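Local coordinates for protein predicted DNA-binding transcriptional regulator (Aliivibrio fischeri ES114, PDB 7DWN) that probably binds cis-regulatory DNA and controls transcription as a tetrameric regulator of the LysR family, at residues A[171-176]-A[235-240]; A[7-12]-A[72-77]. All coordinates share one frame; numbering follows the deposited sequence.

Interaction 1 (A[171-176]-A[235-240]); sequences PVSACD and QGIAWL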
loop_
_atom_site.group_PDB
_atom_site.type_symbol
_atom_site.label_atom_id
_atom_site.label_comp_id
_atom_site.label_asym_id
_atom_site.label_seq_id
_atom_site.Cartn_x
_atom_site.Cartn_y
_atom_site.Cartn_z
ATOM N N PRO A 171 32.079 -3.959 -28.985
ATOM C CA PRO A 171 31.298 -4.705 -29.981
ATOM C C PRO A 171 32.095 -5.905 -30.468
ATOM O O PRO A 171 33.183 -5.758 -31.032
ATOM C CB PRO A 171 31.071 -3.680 -31.096
ATOM C CG PRO A 171 32.224 -2.735 -30.971
ATOM C CD PRO A 171 32.559 -2.666 -29.503
ATOM N N VAL A 172 31.558 -7.100 -30.238
ATOM C CA VAL A 172 32.290 -8.326 -30.500
ATOM C C VAL A 172 31.454 -9.275 -31.347
ATOM O O VAL A 172 30.215 -9.235 -31.351
ATOM C CB VAL A 172 32.728 -9.031 -29.200
ATOM C CG1 VAL A 172 33.721 -8.170 -28.440
ATOM C CG2 VAL A 172 31.519 -9.359 -28.342
ATOM N N SER A 173 32.179 -10.135 -32.066
ATOM C CA SER A 173 31.625 -11.207 -32.879
ATOM C C SER A 173 32.347 -12.510 -32.572
ATOM O O SER A 173 33.503 -12.521 -32.137
ATOM C CB SER A 173 31.767 -10.936 -34.381
ATOM O OG SER A 173 31.274 -9.666 -34.726
ATOM N N ALA A 174 31.656 -13.613 -32.843
ATOM C CA ALA A 174 32.279 -14.926 -32.787
ATOM C C ALA A 174 33.364 -15.042 -33.853
ATOM O O ALA A 174 33.366 -14.327 -34.859
ATOM C CB ALA A 174 31.235 -16.025 -32.984
ATOM N N CYS A 175 34.294 -15.964 -33.627
ATOM C CA CYS A 175 35.400 -16.187 -34.543
ATOM C C CYS A 175 35.463 -17.653 -34.940
ATOM O O CYS A 175 35.146 -18.542 -34.145
ATOM C CB CYS A 175 36.735 -15.762 -33.926
ATOM S SG CYS A 175 37.090 -14.010 -34.095
ATOM N N ASP A 176 35.881 -17.895 -36.178
ATOM C CA ASP A 176 36.059 -19.258 -36.645
ATOM C C ASP A 176 37.218 -19.923 -35.903
ATOM O O ASP A 176 37.933 -19.298 -35.113
ATOM C CB ASP A 176 36.292 -19.283 -38.156
ATOM C CG ASP A 176 37.403 -18.348 -38.597
ATOM O OD1 ASP A 176 38.562 -18.550 -38.177
ATOM O OD2 ASP A 176 37.115 -17.420 -39.381
ATOM N N GLN A 235 25.541 -16.402 -33.423
ATOM C CA GLN A 235 24.209 -15.929 -33.779
ATOM C C GLN A 235 24.183 -14.456 -34.159
ATOM O O GLN A 235 23.264 -14.031 -34.868
ATOM C CB GLN A 235 23.235 -16.178 -32.626
ATOM C CG GLN A 235 23.026 -17.647 -32.302
ATOM C CD GLN A 235 22.458 -18.424 -33.476
ATOM O OE1 GLN A 235 22.888 -19.543 -33.761
ATOM N NE2 GLN A 235 21.485 -17.835 -34.163
ATOM N N GLY A 236 25.155 -13.672 -33.709
ATOM C CA GLY A 236 25.179 -12.258 -34.027
ATOM C C GLY A 236 26.285 -11.558 -33.263
ATOM O O GLY A 236 27.156 -12.200 -32.670
ATOM N N ILE A 237 26.231 -10.232 -33.289
ATOM C CA ILE A 237 27.217 -9.401 -32.614
ATOM C C ILE A 237 26.584 -8.798 -31.372
ATOM O O ILE A 237 25.360 -8.691 -31.257
ATOM C CB ILE A 237 27.764 -8.284 -33.521
ATOM C CG1 ILE A 237 26.652 -7.292 -33.872
ATOM C CG2 ILE A 237 28.355 -8.879 -34.766
ATOM C CD1 ILE A 237 27.141 -5.873 -34.016
ATOM N N ALA A 238 27.435 -8.374 -30.439
ATOM C CA ALA A 238 26.873 -7.693 -29.280
ATOM C C ALA A 238 27.928 -6.818 -28.621
ATOM O O ALA A 238 29.125 -7.087 -28.716
ATOM C CB ALA A 238 26.305 -8.689 -28.261
ATOM N N TRP A 239 27.463 -5.763 -27.954
ATOM C CA TRP A 239 28.324 -4.917 -27.137
ATOM C C TRP A 239 28.398 -5.540 -25.750
ATOM O O TRP A 239 27.452 -5.449 -24.964
ATOM C CB TRP A 239 27.800 -3.486 -27.085
ATOM C CG TRP A 239 28.261 -2.647 -28.235
ATOM C CD1 TRP A 239 29.297 -1.758 -28.239
ATOM C CD2 TRP A 239 27.707 -2.626 -29.553
ATOM N NE1 TRP A 239 29.418 -1.181 -29.482
ATOM C CE2 TRP A 239 28.453 -1.697 -30.306
ATOM C CE3 TRP A 239 26.651 -3.303 -30.169
ATOM C CZ2 TRP A 239 28.178 -1.432 -31.647
ATOM C CZ3 TRP A 239 26.377 -3.035 -31.496
ATOM C CH2 TRP A 239 27.137 -2.108 -32.221
ATOM N N LEU A 240 29.519 -6.173 -25.450
ATOM C CA LEU A 240 29.674 -6.839 -24.173
ATOM C C LEU A 240 30.693 -6.110 -23.307
ATOM O O LEU A 240 31.668 -5.560 -23.832
ATOM C CB LEU A 240 30.116 -8.294 -24.366
ATOM C CG LEU A 240 29.173 -9.128 -25.234
ATOM C CD1 LEU A 240 29.660 -10.563 -25.356
ATOM C CD2 LEU A 240 27.771 -9.081 -24.657
#
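Val172 and Ala238 form an antiparallel hydrogen-bonded pair, and their two backbone bonds are the polar part of this contact. Val172 N donates to Ala238 O at 2.9 Å. Ala238 N returns a bond to Val172 O at 3.0 Å. Both carbonyl oxygens also receive a CA-H...O contact: Pro171 CA lies 3.5 Å from Ala238 O, and Ile237 CA lies 3.3 Å from Val172 O. The short strand segments run at 116° to each other, well away from straight antiparallel, and two residue pairs bridge them.

Next along, Pro171 and Trp239 are a non-hydrogen-bonded pair. The proline ring lies over one face of the indole. Pro171 CB is 3.5 Å from the centroid of the five-membered ring of Trp239, a CH-pi contact. Trp239 NE1 bonds to Leu262 O, and Trp239 O to Tyr196 OH. Val172 CG2 sits between its backbone N and carbonyl carbon, against Leu240 CD1 at 3.7 Å. Ser173 OG lies against Ile237 CG2 and has a weak hydrogen bond with Tyr183 O.

Strand 160-174 thus joins strand 238-241 in the sheet of the LysR substrate-binding domain, where this contact is buried. Backbone bonds continue outward, from Pro171 to Ile257, Ser173 to Ala255, and Ile237 to Pro192 and Leu194. Backbone polarity is therefore met by paired neighbours, while the side chains pack mainly through carbon.

Interaction 2 (A[7-12]-A[72-77]); sequences WLEDFL and TLVNQI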
loop_
_atom_site.group_PDB
_atom_site.type_symbol
_atom_site.label_atom_id
_atom_site.label_comp_id
_atom_site.label_asym_id
_atom_site.label_seq_id
_atom_site.Cartn_x
_atom_site.Cartn_y
_atom_site.Cartn_z
ATOM N N TRP A 7 -0.130 -18.371 23.739
ATOM C CA TRP A 7 -1.520 -18.134 24.112
ATOM C C TRP A 7 -2.335 -17.654 22.918
ATOM O O TRP A 7 -3.506 -18.022 22.769
ATOM C CB TRP A 7 -1.600 -17.114 25.248
ATOM C CG TRP A 7 -0.921 -17.538 26.510
ATOM C CD1 TRP A 7 -0.487 -18.792 26.834
ATOM C CD2 TRP A 7 -0.591 -16.698 27.623
ATOM N NE1 TRP A 7 0.089 -18.783 28.082
ATOM C CE2 TRP A 7 0.038 -17.510 28.586
ATOM C CE3 TRP A 7 -0.767 -15.338 27.897
ATOM C CZ2 TRP A 7 0.491 -17.008 29.805
ATOM C CZ3 TRP A 7 -0.315 -14.840 29.107
ATOM C CH2 TRP A 7 0.306 -15.672 30.045
ATOM N N LEU A 8 -1.732 -16.824 22.062
ATOM C CA LEU A 8 -2.420 -16.377 20.855
ATOM C C LEU A 8 -2.785 -17.566 19.975
ATOM O O LEU A 8 -3.916 -17.668 19.478
ATOM C CB LEU A 8 -1.541 -15.384 20.092
ATOM C CG LEU A 8 -0.977 -14.218 20.908
ATOM C CD1 LEU A 8 0.038 -13.422 20.100
ATOM C CD2 LEU A 8 -2.099 -13.316 21.389
ATOM N N GLU A 9 -1.840 -18.490 19.786
ATOM C CA GLU A 9 -2.152 -19.664 18.971
ATOM C C GLU A 9 -3.183 -20.563 19.652
ATOM O O GLU A 9 -4.075 -21.110 18.984
ATOM C CB GLU A 9 -0.877 -20.441 18.648
ATOM C CG GLU A 9 -0.183 -19.964 17.374
ATOM C CD GLU A 9 -1.049 -20.127 16.131
ATOM O OE1 GLU A 9 -1.936 -21.008 16.126
ATOM O OE2 GLU A 9 -0.843 -19.372 15.157
ATOM N N ASP A 10 -3.074 -20.731 20.975
ATOM C CA ASP A 10 -4.094 -21.448 21.736
ATOM C C ASP A 10 -5.481 -20.896 21.436
ATOM O O ASP A 10 -6.413 -21.648 21.122
ATOM C CB ASP A 10 -3.809 -21.342 23.239
ATOM C CG ASP A 10 -2.511 -22.013 23.645
ATOM O OD1 ASP A 10 -2.078 -22.956 22.952
ATOM O OD2 ASP A 10 -1.918 -21.593 24.661
ATOM N N PHE A 11 -5.625 -19.572 21.523
ATOM C CA PHE A 11 -6.928 -18.948 21.345
ATOM C C PHE A 11 -7.423 -19.074 19.909
ATOM O O PHE A 11 -8.620 -19.272 19.683
ATOM C CB PHE A 11 -6.871 -17.480 21.761
ATOM C CG PHE A 11 -8.182 -16.773 21.641
ATOM C CD1 PHE A 11 -9.200 -17.022 22.545
ATOM C CD2 PHE A 11 -8.403 -15.866 20.620
ATOM C CE1 PHE A 11 -10.416 -16.376 22.437
ATOM C CE2 PHE A 11 -9.616 -15.214 20.504
ATOM C CZ PHE A 11 -10.624 -15.468 21.415
ATOM N N LEU A 12 -6.525 -18.967 18.925
ATOM C CA LEU A 12 -6.951 -19.132 17.537
ATOM C C LEU A 12 -7.488 -20.542 17.288
ATOM O O LEU A 12 -8.551 -20.723 16.672
ATOM C CB LEU A 12 -5.796 -18.815 16.584
ATOM C CG LEU A 12 -5.342 -17.353 16.523
ATOM C CD1 LEU A 12 -4.060 -17.211 15.713
ATOM C CD2 LEU A 12 -6.439 -16.471 15.944
ATOM N N THR A 72 -3.413 -11.126 13.647
ATOM C CA THR A 72 -2.482 -10.082 13.231
ATOM C C THR A 72 -1.121 -10.267 13.890
ATOM O O THR A 72 -0.083 -10.247 13.217
ATOM C CB THR A 72 -3.059 -8.705 13.570
ATOM O OG1 THR A 72 -4.258 -8.485 12.818
ATOM C CG2 THR A 72 -2.053 -7.606 13.258
ATOM N N LEU A 73 -1.112 -10.471 15.211
ATOM C CA LEU A 73 0.146 -10.613 15.937
ATOM C C LEU A 73 0.910 -11.861 15.508
ATOM O O LEU A 73 2.135 -11.824 15.373
ATOM C CB LEU A 73 -0.119 -10.640 17.441
ATOM C CG LEU A 73 -0.552 -9.325 18.087
ATOM C CD1 LEU A 73 -1.060 -9.580 19.494
ATOM C CD2 LEU A 73 0.603 -8.338 18.104
ATOM N N VAL A 74 0.210 -12.974 15.285
ATOM C CA VAL A 74 0.890 -14.212 14.918
ATOM C C VAL A 74 1.489 -14.103 13.521
ATOM O O VAL A 74 2.637 -14.507 13.289
ATOM C CB VAL A 74 -0.075 -15.404 15.038
ATOM C CG1 VAL A 74 0.457 -16.600 14.267
ATOM C CG2 VAL A 74 -0.286 -15.766 16.501
ATOM N N ASN A 75 0.730 -13.553 12.568
ATOM C CA ASN A 75 1.277 -13.372 11.228
ATOM C C ASN A 75 2.431 -12.378 11.239
ATOM O O ASN A 75 3.411 -12.544 10.502
ATOM C CB ASN A 75 0.180 -12.929 10.259
ATOM C CG ASN A 75 -0.713 -14.080 9.827
ATOM O OD1 ASN A 75 -0.293 -15.238 9.821
ATOM N ND2 ASN A 75 -1.951 -13.765 9.458
ATOM N N GLN A 76 2.350 -11.347 12.087
ATOM C CA GLN A 76 3.452 -10.397 12.197
ATOM C C GLN A 76 4.692 -11.055 12.790
ATOM O O GLN A 76 5.816 -10.762 12.371
ATOM C CB GLN A 76 3.018 -9.196 13.037
ATOM C CG GLN A 76 4.039 -8.079 13.077
ATOM C CD GLN A 76 4.402 -7.578 11.693
ATOM O OE1 GLN A 76 3.573 -6.997 10.992
ATOM N NE2 GLN A 76 5.646 -7.809 11.287
ATOM N N ILE A 77 4.505 -11.954 13.760
ATOM C CA ILE A 77 5.628 -12.691 14.336
ATOM C C ILE A 77 6.287 -13.561 13.273
ATOM O O ILE A 77 7.517 -13.589 13.139
ATOM C CB ILE A 77 5.152 -13.533 15.536
ATOM C CG1 ILE A 77 4.850 -12.642 16.742
ATOM C CG2 ILE A 77 6.178 -14.599 15.902
ATOM C CD1 ILE A 77 4.178 -13.376 17.885
#
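Val74 meets three residues of segment 7-12: Leu8, Glu9 and Leu12. From its CB outward, each atom has a neighbour. Val74 CB is 4.0 Å from Glu9 OE2. CG1 comes nearer to the same oxygen, with Val74 CG1 and Glu9 OE2 3.2 Å apart. This is a close methyl-to-carboxylate contact, not a hydrogen bond. CG1 is anti to the backbone N (chi1 162°), while CG2 lies beside that N and turns to the leucines. There Val74 CG2 touches Leu8 CB at 3.8 Å. Val74 CG2 also meets Leu12 CD1 at 4.1 Å, where the two side chains run past each other in opposite directions.

The Glu9 chain bends at chi2 (-62°) and carries OE2 to Val74; the two side chains cross at about a right angle. Leu8 reaches further with its tip: Leu8 CD1 lies 3.9 Å from Leu73 CB, and near Leu73 CD1 as well. The leucines and valine give an apolar seam, with the carboxylate of Glu9 beside it. Glu9, Leu12 and Val74 are all partly exposed.

The segment axes approach to 10.1 Å at 127°. Helix 5-17 belongs to the winged helix-turn-helix domain of LysR-type regulators, and helix 61-83 is the long linker helix. Leu8 also packs on Phe66 and Ala70, earlier in that helix. Trp7 and Phe11 pack on helix 31-45, and Asp10 makes salt bridges to Arg37 and Arg27. The linker helix packs on its counterpart in a third subunit: Leu73 on Ile77 of that chain, and Ile77 on its Leu73.

How the interactions relate
The two contacts lie in different parts of the chain and share no element. Interaction 2 comes first in the chain, in the DNA-binding region and its linker helix. Interaction 1 lies in the substrate-binding domain, on the opposite side of the chain's centre. Their nearest atoms are about 42 Å apart. Interaction 1 is a buried sheet contact, in which backbone bonds carry the pairing and side chains pack beside them. Interaction 2 is only partly buried. It joins two helices by side chains alone, since each helix bonds its own backbone. Different subunits lie near each: the second weakly at Gln235, the third by packing on segment 72-77.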